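Local coordinates for protein formimidoylglutamase (Bacillus subtilis, PDB 3M1R) that hydrolyses N-formimidoyl-L-glutamate to L-glutamate and formamide in histidine degradation, using a two-manganese centre of the arginase family, at residues 171-176 and 201-206. Numbering follows the deposited sequence.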
loop_
_atom_site.group_PDB
_atom_site.type_symbol
_atom_site.label_atom_id
_atom_site.label_comp_id
_atom_site.label_asym_id
_atom_site.label_seq_id
_atom_site.Cartn_x
_atom_site.Cartn_y
_atom_site.Cartn_z
ATOM N N PRO D 171 7.749 2.352 32.000
ATOM C CA PRO D 171 6.969 1.572 32.969
ATOM C C PRO D 171 7.838 0.993 34.073
ATOM O O PRO D 171 7.471 1.055 35.246
ATOM C CB PRO D 171 6.413 0.412 32.142
ATOM C CG PRO D 171 6.723 0.711 30.736
ATOM C CD PRO D 171 7.864 1.658 30.706
ATOM N N PHE D 172 8.983 0.432 33.702
ATOM C CA PHE D 172 9.777 -0.300 34.681
ATOM C C PHE D 172 10.600 0.579 35.619
ATOM O O PHE D 172 10.910 0.166 36.740
ATOM C CB PHE D 172 10.618 -1.383 34.015
ATOM C CG PHE D 172 9.803 -2.510 33.506
ATOM C CD1 PHE D 172 9.418 -2.557 32.176
ATOM C CD2 PHE D 172 9.361 -3.499 34.369
ATOM C CE1 PHE D 172 8.637 -3.590 31.726
ATOM C CE2 PHE D 172 8.583 -4.527 33.917
ATOM C CZ PHE D 172 8.216 -4.574 32.606
ATOM N N ARG D 173 10.928 1.787 35.181
ATOM C CA ARG D 173 11.533 2.756 36.092
ATOM C C ARG D 173 10.511 3.137 37.160
ATOM O O ARG D 173 10.835 3.233 38.343
ATOM C CB ARG D 173 12.016 4.002 35.342
ATOM C CG ARG D 173 12.956 4.896 36.161
ATOM C CD ARG D 173 13.574 6.003 35.307
ATOM N NE ARG D 173 14.717 6.611 35.979
ATOM C CZ ARG D 173 15.978 6.475 35.584
ATOM N NH1 ARG D 173 16.953 7.067 36.263
ATOM N NH2 ARG D 173 16.265 5.756 34.507
ATOM N N ARG D 174 9.271 3.352 36.734
ATOM C CA ARG D 174 8.206 3.679 37.660
ATOM C C ARG D 174 8.007 2.535 38.646
ATOM O O ARG D 174 7.903 2.767 39.847
ATOM C CB ARG D 174 6.907 3.986 36.918
ATOM C CG ARG D 174 6.736 5.460 36.578
ATOM C CD ARG D 174 5.384 5.743 35.938
ATOM N NE ARG D 174 5.005 7.144 36.099
ATOM C CZ ARG D 174 4.388 7.630 37.173
ATOM N NH1 ARG D 174 4.077 6.828 38.185
ATOM N NH2 ARG D 174 4.080 8.920 37.236
ATOM N N LEU D 175 7.968 1.304 38.138
ATOM C CA LEU D 175 7.800 0.144 39.003
ATOM C C LEU D 175 8.964 0.025 39.994
ATOM O O LEU D 175 8.738 -0.052 41.193
ATOM C CB LEU D 175 7.628 -1.139 38.177
ATOM C CG LEU D 175 6.332 -1.242 37.376
ATOM C CD1 LEU D 175 6.485 -2.193 36.201
ATOM C CD2 LEU D 175 5.160 -1.656 38.253
ATOM N N LEU D 176 10.202 0.023 39.498
ATOM C CA LEU D 176 11.380 -0.076 40.372
ATOM C C LEU D 176 11.476 1.054 41.406
ATOM O O LEU D 176 11.643 0.807 42.613
ATOM C CB LEU D 176 12.667 -0.118 39.548
ATOM C CG LEU D 176 13.237 -1.485 39.177
ATOM C CD1 LEU D 176 12.426 -2.588 39.803
ATOM C CD2 LEU D 176 13.280 -1.655 37.693
ATOM N N GLU D 201 21.023 1.067 30.941
ATOM C CA GLU D 201 21.612 -0.221 31.278
ATOM C C GLU D 201 22.195 -0.128 32.674
ATOM O O GLU D 201 22.025 -1.036 33.486
ATOM C CB GLU D 201 22.705 -0.595 30.278
ATOM C CG GLU D 201 23.377 -1.922 30.543
ATOM C CD GLU D 201 24.664 -2.077 29.753
ATOM O OE1 GLU D 201 24.682 -2.843 28.772
ATOM O OE2 GLU D 201 25.666 -1.422 30.108
ATOM N N ALA D 202 22.877 0.980 32.961
ATOM C CA ALA D 202 23.429 1.177 34.296
ATOM C C ALA D 202 22.319 1.189 35.343
ATOM O O ALA D 202 22.472 0.633 36.428
ATOM C CB ALA D 202 24.251 2.478 34.370
ATOM N N TYR D 203 21.201 1.825 35.019
ATOM C CA TYR D 203 20.120 1.955 35.984
ATOM C C TYR D 203 19.502 0.603 36.330
ATOM O O TYR D 203 19.071 0.388 37.459
ATOM C CB TYR D 203 19.039 2.902 35.470
ATOM C CG TYR D 203 17.794 2.871 36.324
ATOM C CD1 TYR D 203 17.569 3.838 37.298
ATOM C CD2 TYR D 203 16.851 1.858 36.172
ATOM C CE1 TYR D 203 16.429 3.805 38.089
ATOM C CE2 TYR D 203 15.714 1.812 36.958
ATOM C CZ TYR D 203 15.508 2.788 37.914
ATOM O OH TYR D 203 14.372 2.749 38.691
ATOM N N ALA D 204 19.451 -0.298 35.351
ATOM C CA ALA D 204 18.913 -1.635 35.573
ATOM C C ALA D 204 19.884 -2.497 36.364
ATOM O O ALA D 204 19.478 -3.406 37.086
ATOM C CB ALA D 204 18.558 -2.306 34.242
ATOM N N LYS D 205 21.171 -2.212 36.227
ATOM C CA LYS D 205 22.177 -2.963 36.960
ATOM C C LYS D 205 22.211 -2.544 38.425
ATOM O O LYS D 205 22.284 -3.381 39.314
ATOM C CB LYS D 205 23.555 -2.821 36.306
ATOM C CG LYS D 205 23.636 -3.532 34.958
ATOM C CD LYS D 205 25.069 -3.672 34.483
ATOM C CE LYS D 205 25.151 -4.504 33.208
ATOM N NZ LYS D 205 26.572 -4.742 32.810
ATOM N N LYS D 206 22.132 -1.243 38.666
ATOM C CA LYS D 206 22.100 -0.713 40.022
ATOM C C LYS D 206 21.003 -1.444 40.780
ATOM O O LYS D 206 21.174 -1.854 41.934
ATOM C CB LYS D 206 21.782 0.784 39.984
ATOM C CG LYS D 206 22.441 1.609 41.067
ATOM C CD LYS D 206 23.741 2.250 40.571
ATOM C CE LYS D 206 23.506 3.170 39.366
ATOM N NZ LYS D 206 24.745 3.886 38.916
#
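R173 lays its guanidinium over one face of the Y203 ring, an off-centre cation-pi stack with CZ of R173 4.0 Å from the centroid of Y203 and the two planes tilted by 28°. The stack is tight toward the rim, with NH1 of R173 3.4 Å from CD1 of Y203. With CG anti to the backbone N (chi1 -166°) and the chain extended as far as NE, R173 runs its aliphatic part past the phenol end: its CG lies 3.6 Å from OH of Y203. That hydroxyl also sits 3.4 Å from CB of L176 and is hydrogen-bonded to D177. Helices 171-178 and 198-206 flank neighbouring parallel strands near one end of the arginase-type alpha/beta sheet, and the Y203 side chain reaches from helix 198-206 to helix 171-178; its ring also stacks with H207, just beyond the helix. Shortening R173 to an alanine would probably strip the cationic cover from the stacked face of Y203 and leave the V158 carbonyl without the NH2 donor that R173 gives it. In contrast to that tight, partly exposed stack, buried L176 meets the ring more loosely at its edge, CD2 being 4.3 Å from CE2 of Y203.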